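Local coordinates for acetyltransferase (Agrobacterium tumefaciens str., PDB 2DXQ) that probably transfers an acetyl group from acetyl-CoA to an acceptor, as a putative acetyltransferase of the GNAT family, at the interface of chains A and B. Residues are numbered along the deposited sequence; one frame, centred on the assembly and turned at random. Chains: chain A/B, Acetyltransferase.

Contact 1: the interface of chains A and B. Residues chain A 71-74; chain B 41-42, 44-45, 48, 51.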
loop_
_atom_site.group_PDB
_atom_site.type_symbol
_atom_site.label_atom_id
_atom_site.label_comp_id
_atom_site.label_asym_id
_atom_site.label_seq_id
_atom_site.Cartn_x
_atom_site.Cartn_y
_atom_site.Cartn_z
ATOM N N VAL A 71 4.625 -5.548 -3.204
ATOM C CA VAL A 71 3.585 -6.499 -2.770
ATOM C C VAL A 71 3.455 -7.638 -3.786
ATOM O O VAL A 71 3.268 -7.377 -4.970
ATOM C CB VAL A 71 2.209 -5.789 -2.651
ATOM C CG1 VAL A 71 1.179 -6.722 -1.976
ATOM C CG2 VAL A 71 2.318 -4.459 -1.872
ATOM N N PRO A 72 3.515 -8.904 -3.325
ATOM C CA PRO A 72 3.301 -10.021 -4.243
ATOM C C PRO A 72 1.837 -10.057 -4.713
ATOM O O PRO A 72 0.931 -9.686 -3.937
ATOM C CB PRO A 72 3.625 -11.253 -3.384
ATOM C CG PRO A 72 3.411 -10.825 -1.993
ATOM C CD PRO A 72 3.729 -9.349 -1.939
ATOM N N ASN A 73 1.625 -10.525 -5.948
ATOM C CA ASN A 73 0.354 -10.342 -6.656
ATOM C C ASN A 73 0.163 -11.353 -7.794
ATOM O O ASN A 73 1.110 -11.665 -8.506
ATOM C CB ASN A 73 0.299 -8.919 -7.215
ATOM C CG ASN A 73 -0.984 -8.616 -7.943
ATOM O OD1 ASN A 73 -2.080 -8.715 -7.384
ATOM N ND2 ASN A 73 -0.858 -8.231 -9.202
ATOM N N LEU A 74 -1.068 -11.835 -7.967
ATOM C CA LEU A 74 -1.403 -12.817 -9.014
ATOM C C LEU A 74 -2.026 -12.225 -10.287
ATOM O O LEU A 74 -2.079 -12.887 -11.335
ATOM C CB LEU A 74 -2.325 -13.903 -8.439
ATOM C CG LEU A 74 -1.653 -14.923 -7.523
ATOM C CD1 LEU A 74 -2.677 -15.631 -6.641
ATOM C CD2 LEU A 74 -0.845 -15.922 -8.358
ATOM N N VAL B 41 3.925 -17.623 -6.878
ATOM C CA VAL B 41 3.514 -16.307 -6.374
ATOM C C VAL B 41 2.473 -16.469 -5.273
ATOM O O VAL B 41 2.562 -15.825 -4.229
ATOM C CB VAL B 41 2.985 -15.394 -7.494
ATOM C CG1 VAL B 41 2.445 -14.092 -6.904
ATOM C CG2 VAL B 41 4.083 -15.105 -8.505
ATOM N N PHE B 42 1.497 -17.349 -5.502
ATOM C CA PHE B 42 0.474 -17.619 -4.491
ATOM C C PHE B 42 1.137 -18.060 -3.193
ATOM O O PHE B 42 0.787 -17.588 -2.120
ATOM C CB PHE B 42 -0.550 -18.650 -4.993
ATOM C CG PHE B 42 -1.667 -18.930 -4.017
ATOM C CD1 PHE B 42 -2.328 -17.883 -3.362
ATOM C CD2 PHE B 42 -2.075 -20.240 -3.763
ATOM C CE1 PHE B 42 -3.364 -18.140 -2.449
ATOM C CE2 PHE B 42 -3.110 -20.507 -2.854
ATOM C CZ PHE B 42 -3.757 -19.456 -2.198
ATOM N N ALA B 44 4.156 -17.198 -2.284
ATOM C CA ALA B 44 4.776 -15.977 -1.741
ATOM C C ALA B 44 3.786 -15.090 -0.971
ATOM O O ALA B 44 4.123 -14.529 0.071
ATOM C CB ALA B 44 5.447 -15.181 -2.852
HETATM N N MSE B 45 2.564 -14.973 -1.488
HETATM C CA MSE B 45 1.533 -14.144 -0.860
HETATM C C MSE B 45 1.080 -14.714 0.470
HETATM O O MSE B 45 0.955 -14.002 1.466
HETATM C CB MSE B 45 0.318 -14.033 -1.769
HETATM C CG MSE B 45 0.603 -13.463 -3.131
HETATM SE SE MSE B 45 -0.998 -13.318 -4.170
HETATM C CE MSE B 45 -1.939 -11.983 -3.104
ATOM N N GLN B 48 3.699 -13.941 2.782
ATOM C CA GLN B 48 3.927 -12.510 3.057
ATOM C C GLN B 48 3.336 -12.022 4.381
ATOM O O GLN B 48 2.114 -12.055 4.573
ATOM C CB GLN B 48 3.402 -11.639 1.900
ATOM C CG GLN B 48 3.531 -10.127 2.160
ATOM C CD GLN B 48 4.953 -9.625 2.016
ATOM O OE1 GLN B 48 5.826 -10.346 1.544
ATOM N NE2 GLN B 48 5.182 -8.375 2.390
ATOM N N LEU B 51 -0.120 -9.586 5.123
ATOM C CA LEU B 51 -1.024 -9.737 3.980
ATOM C C LEU B 51 -2.042 -10.849 4.221
ATOM O O LEU B 51 -1.667 -11.967 4.568
ATOM C CB LEU B 51 -0.225 -10.061 2.714
ATOM C CG LEU B 51 -0.902 -10.182 1.334
ATOM C CD1 LEU B 51 0.105 -10.018 0.228
ATOM C CD2 LEU B 51 -1.664 -11.511 1.106
#

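Contact 2: the interface of chains A and B. Residues chain A 48-49, 72; chain B 48-49, 72.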
loop_
_atom_site.group_PDB
_atom_site.type_symbol
_atom_site.label_atom_id
_atom_site.label_comp_id
_atom_site.label_asym_id
_atom_site.label_seq_id
_atom_site.Cartn_x
_atom_site.Cartn_y
_atom_site.Cartn_z
ATOM N N GLN A 48 10.731 -6.596 7.219
ATOM C CA GLN A 48 9.529 -6.814 6.403
ATOM C C GLN A 48 9.871 -7.057 4.930
ATOM O O GLN A 48 10.424 -6.182 4.263
ATOM C CB GLN A 48 8.556 -5.628 6.539
ATOM C CG GLN A 48 7.306 -5.710 5.628
ATOM C CD GLN A 48 6.218 -6.646 6.156
ATOM O OE1 GLN A 48 6.327 -7.217 7.240
ATOM N NE2 GLN A 48 5.147 -6.788 5.384
ATOM N N PRO A 49 9.527 -8.247 4.412
ATOM C CA PRO A 49 9.763 -8.520 3.007
ATOM C C PRO A 49 9.114 -7.480 2.096
ATOM O O PRO A 49 7.918 -7.186 2.233
ATOM C CB PRO A 49 9.104 -9.891 2.805
ATOM C CG PRO A 49 9.170 -10.517 4.150
ATOM C CD PRO A 49 8.914 -9.401 5.097
ATOM N N PRO A 72 3.515 -8.904 -3.325
ATOM C CA PRO A 72 3.301 -10.021 -4.243
ATOM C C PRO A 72 1.837 -10.057 -4.713
ATOM O O PRO A 72 0.931 -9.686 -3.937
ATOM C CB PRO A 72 3.625 -11.253 -3.384
ATOM C CG PRO A 72 3.411 -10.825 -1.993
ATOM C CD PRO A 72 3.729 -9.349 -1.939
ATOM N N GLN B 48 3.699 -13.941 2.782
ATOM C CA GLN B 48 3.927 -12.510 3.057
ATOM C C GLN B 48 3.336 -12.022 4.381
ATOM O O GLN B 48 2.114 -12.055 4.573
ATOM C CB GLN B 48 3.402 -11.639 1.900
ATOM C CG GLN B 48 3.531 -10.127 2.160
ATOM C CD GLN B 48 4.953 -9.625 2.016
ATOM O OE1 GLN B 48 5.826 -10.346 1.544
ATOM N NE2 GLN B 48 5.182 -8.375 2.390
ATOM N N PRO B 49 4.196 -11.552 5.305
ATOM C CA PRO B 49 3.760 -10.986 6.583
ATOM C C PRO B 49 2.850 -9.754 6.428
ATOM O O PRO B 49 3.140 -8.880 5.596
ATOM C CB PRO B 49 5.089 -10.609 7.262
ATOM C CG PRO B 49 6.089 -11.513 6.641
ATOM C CD PRO B 49 5.668 -11.569 5.202
ATOM N N PRO B 72 3.723 -2.063 8.844
ATOM C CA PRO B 72 4.328 -1.464 10.032
ATOM C C PRO B 72 4.781 -0.048 9.704
ATOM O O PRO B 72 5.119 0.253 8.531
ATOM C CB PRO B 72 5.541 -2.358 10.318
ATOM C CG PRO B 72 5.904 -2.957 8.990
ATOM C CD PRO B 72 4.577 -3.105 8.238
#

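Contact 3: the interface of chains A and B. Residues chain A 23, 26-27, 45, 85-86; chain B 72-75, 81.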
loop_
_atom_site.group_PDB
_atom_site.type_symbol
_atom_site.label_atom_id
_atom_site.label_comp_id
_atom_site.label_asym_id
_atom_site.label_seq_id
_atom_site.Cartn_x
_atom_site.Cartn_y
_atom_site.Cartn_z
ATOM N N TYR A 23 10.026 12.332 10.412
ATOM C CA TYR A 23 8.609 12.041 10.609
ATOM C C TYR A 23 7.943 13.042 11.553
ATOM O O TYR A 23 6.743 13.269 11.470
ATOM C CB TYR A 23 8.422 10.603 11.095
ATOM C CG TYR A 23 8.845 9.536 10.102
ATOM C CD1 TYR A 23 8.663 9.707 8.725
ATOM C CD2 TYR A 23 9.390 8.345 10.545
ATOM C CE1 TYR A 23 9.036 8.726 7.827
ATOM C CE2 TYR A 23 9.752 7.341 9.667
ATOM C CZ TYR A 23 9.581 7.537 8.305
ATOM O OH TYR A 23 9.941 6.541 7.438
ATOM N N LEU A 26 7.102 15.757 9.117
ATOM C CA LEU A 26 5.929 15.311 8.382
ATOM C C LEU A 26 4.647 15.637 9.154
ATOM O O LEU A 26 3.742 16.283 8.611
ATOM C CB LEU A 26 6.019 13.815 8.068
ATOM C CG LEU A 26 4.877 13.162 7.271
ATOM C CD1 LEU A 26 4.708 13.863 5.920
ATOM C CD2 LEU A 26 5.158 11.667 7.092
ATOM N N ASN A 27 4.594 15.196 10.416
ATOM C CA ASN A 27 3.406 15.345 11.252
ATOM C C ASN A 27 3.769 16.060 12.554
ATOM O O ASN A 27 4.043 15.406 13.563
ATOM C CB ASN A 27 2.781 13.972 11.562
ATOM C CG ASN A 27 2.385 13.175 10.312
ATOM O OD1 ASN A 27 1.906 13.716 9.320
ATOM N ND2 ASN A 27 2.560 11.869 10.381
HETATM N N MSE A 45 10.119 -3.296 10.533
HETATM C CA MSE A 45 10.164 -2.687 9.205
HETATM C C MSE A 45 11.370 -3.171 8.410
HETATM O O MSE A 45 11.257 -3.520 7.225
HETATM C CB MSE A 45 10.173 -1.158 9.317
HETATM C CG MSE A 45 8.845 -0.595 9.814
HETATM SE SE MSE A 45 8.835 1.331 9.926
HETATM C CE MSE A 45 8.473 1.695 8.041
ATOM N N GLU A 85 5.051 5.468 0.472
ATOM C CA GLU A 85 4.448 6.094 1.644
ATOM C C GLU A 85 5.440 6.932 2.435
ATOM O O GLU A 85 6.648 6.832 2.246
ATOM C CB GLU A 85 3.852 5.020 2.567
ATOM C CG GLU A 85 2.358 4.740 2.287
ATOM C CD GLU A 85 1.488 5.945 2.592
ATOM O OE1 GLU A 85 1.990 6.900 3.234
ATOM O OE2 GLU A 85 0.310 5.962 2.170
ATOM N N ASN A 86 4.893 7.765 3.315
ATOM C CA ASN A 86 5.659 8.592 4.244
ATOM C C ASN A 86 6.818 9.341 3.600
ATOM O O ASN A 86 7.979 9.251 4.027
ATOM C CB ASN A 86 6.080 7.808 5.473
ATOM C CG ASN A 86 4.886 7.386 6.307
ATOM O OD1 ASN A 86 3.900 8.129 6.419
ATOM N ND2 ASN A 86 4.953 6.195 6.870
ATOM N N PRO B 72 3.723 -2.063 8.844
ATOM C CA PRO B 72 4.328 -1.464 10.032
ATOM C C PRO B 72 4.781 -0.048 9.704
ATOM O O PRO B 72 5.119 0.253 8.531
ATOM C CB PRO B 72 5.541 -2.358 10.318
ATOM C CG PRO B 72 5.904 -2.957 8.990
ATOM C CD PRO B 72 4.577 -3.105 8.238
ATOM N N ASN B 73 4.798 0.803 10.726
ATOM C CA ASN B 73 4.879 2.231 10.512
ATOM C C ASN B 73 5.319 2.978 11.759
ATOM O O ASN B 73 4.925 2.616 12.867
ATOM C CB ASN B 73 3.475 2.712 10.109
ATOM C CG ASN B 73 3.396 4.210 9.954
ATOM O OD1 ASN B 73 4.151 4.797 9.183
ATOM N ND2 ASN B 73 2.504 4.841 10.707
ATOM N N LEU B 74 6.076 4.056 11.571
ATOM C CA LEU B 74 6.582 4.852 12.686
ATOM C C LEU B 74 5.853 6.146 12.967
ATOM O O LEU B 74 6.002 6.698 14.057
ATOM C CB LEU B 74 8.071 5.150 12.505
ATOM C CG LEU B 74 9.000 3.942 12.586
ATOM C CD1 LEU B 74 10.402 4.409 12.323
ATOM C CD2 LEU B 74 8.898 3.254 13.952
ATOM N N THR B 75 5.077 6.649 12.007
ATOM C CA THR B 75 4.312 7.867 12.241
ATOM C C THR B 75 3.104 7.540 13.110
ATOM O O THR B 75 2.809 6.362 13.356
ATOM C CB THR B 75 3.848 8.526 10.904
ATOM O OG1 THR B 75 2.811 7.744 10.318
ATOM C CG2 THR B 75 5.015 8.649 9.927
ATOM N N TYR B 81 -0.798 1.062 9.409
ATOM C CA TYR B 81 -1.878 1.460 8.504
ATOM C C TYR B 81 -2.093 0.318 7.525
ATOM O O TYR B 81 -1.290 -0.640 7.465
ATOM C CB TYR B 81 -1.559 2.791 7.771
ATOM C CG TYR B 81 -0.280 2.764 6.965
ATOM C CD1 TYR B 81 0.923 3.187 7.531
ATOM C CD2 TYR B 81 -0.263 2.321 5.641
ATOM C CE1 TYR B 81 2.119 3.149 6.810
ATOM C CE2 TYR B 81 0.933 2.275 4.910
ATOM C CZ TYR B 81 2.115 2.701 5.503
ATOM O OH TYR B 81 3.292 2.662 4.793
HETATM O O HOH W 1 1.959 9.626 8.427
#

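Contact 1: the interface of chains A and B
A:Pro72 and A:Leu74 pack against B:Met45, a selenomethionine on helix 39-47 of chain B. The protein belongs to the GNAT acetyltransferase family, and this patch is part of a two-fold interface between its two copies. The contact is mainly apolar; within this patch no nitrogen or oxygen of one chain lies within bonding reach of one of the other. B:Met45 is extended through chi2 and bends at chi3 (65°). Its CG lies 3.8 Å from A:Pro72 CB, and its terminal CE turns toward the carbonyl oxygen of A:Pro72. The selenium instead faces the branch of A:Leu74, 3.8 Å from CG. CD1 of A:Leu74 lies 4.0 Å from B:Phe42 CD1, well out of the ring plane. The side chains of A:Leu74 and B:Val41 pass in opposite directions, with A:Leu74 CD2 4.0 Å from B:Val41 CB. B:Val41 holds CG1 anti to its backbone N (chi1 175°), which points that methyl at the backbone of A:Asn73. The ring of A:Pro72 also meets B:Gln48 at about a right angle, with CG 4.0 Å from B:Gln48 CB. At the end of strand 61-71, A:Val71 CG1 touches B:Leu51 CD1 at 4.1 Å. The same methyl touches A:Pro72 CG.

Contact 2: the interface of chains A and B
A:Gln48 and B:Gln48 each reach across the two-fold axis to the backbone of the other chain. This is a loop-to-loop patch, formed by the turn that links the helix ending at residue 47 to strand 51-58 in each GNAT subunit. Two reciprocal hydrogen bonds carry the polar part. The amide NE2 of A:Gln48 donates to the carbonyl O of B:Pro49 at 2.9 Å. B:Gln48 NE2 donates to A:Pro49 O at 3.0 Å. The second bond is nearly straight, with 176° at the hydrogen; the first is more bent. In both, the acceptor lies in the plane of the glutamine amide. The donors approach the carbonyls differently: A:Gln48 NE2 sits above the carbonyl plane of B:Pro49, whereas B:Gln48 NE2 is tilted 29° from that of A:Pro49. Each glutamine has CG anti to its backbone N (chi1 175° in A:Gln48) and a bend at chi2, which swings the amide toward the partner loop. The two amide planes stand nearly perpendicular. A:Gln48 NE2 and B:Gln48 NE2 lie 3.4 Å apart, not bonded to each other. A non-bonded contact of the amide oxygen flanks each hydrogen bond, with B:Gln48 OE1 3.5 Å from A:Pro49 CB.

The apolar part is proline against proline. The rings of A:Pro49 and B:Pro49 meet tip to tip, with A:Pro49 CG 3.8 Å from B:Pro49 CD. In this assembly the patch joins the copies at the axis; if the dimer is biological, it would help fix their relative placement.

Contact 3: the interface of chains A and B
B:Thr75 and B:Leu74 pack on the ring of A:Tyr23, from helix 16-26, on the tight side of this patch of the interface of the two copies in this assembly. B:Thr75 CG2 sits over the ring face, almost directly above A:Tyr23 CG at 3.9 Å. B:Leu74 CB lies on the same side but farther out, by CD2 and CE2. B:Thr75 places OG1 between its backbone N and carbonyl carbon (chi1 72°), and CG2 then points into chain A, where it also touches the amide of A:Asn86. Beside it, A:Met45 packs on B:Pro72 and B:Leu74, the twin of the B:Met45 packing. B:Tyr81 and A:Glu85 make van der Waals contact, with B:Tyr81 CZ 3.8 Å from A:Glu85 CG.

A:Asn86 ND2 donates to B:Asn73 OD1 at 2.8 Å, bent to 131° at the hydrogen. The approach to the C=O is close to straight, tilted from both amide planes. B:Asn73 ND2 donates to B:Thr75 OG1 at 2.9 Å, which probably fixes the rotation of the B:Asn73 amide, so that OD1 faces A:Asn86. The looser side is hydrated. A water oxygen lies 2.8 Å from B:Thr75 OG1. It also bridges to A:Asn27 ND2 and A:Asn86 OD1. The patch docks segment 72-75 of one copy onto its partner, and probably helps hold a dimer together.

Contacts 1 and 2 are neighbours, their C-alpha centres about 9 Å apart, and they share A:Pro72 and B:Gln48. Contact 3 lies about 16 Å from contact 2, sharing B:Pro72, and about 23 Å from contact 1. Contacts 1 and 3 each pair segment 72-74 of one chain with Met45 of the other, so contact 3 includes the twin of part of contact 1. Symmetry repeats contacts 1 and 3 with the chains exchanged; contact 2 straddles the axis and maps onto itself. The shared residues would be consistent with a dimer, although the structure alone does not show that the pair forms in solution.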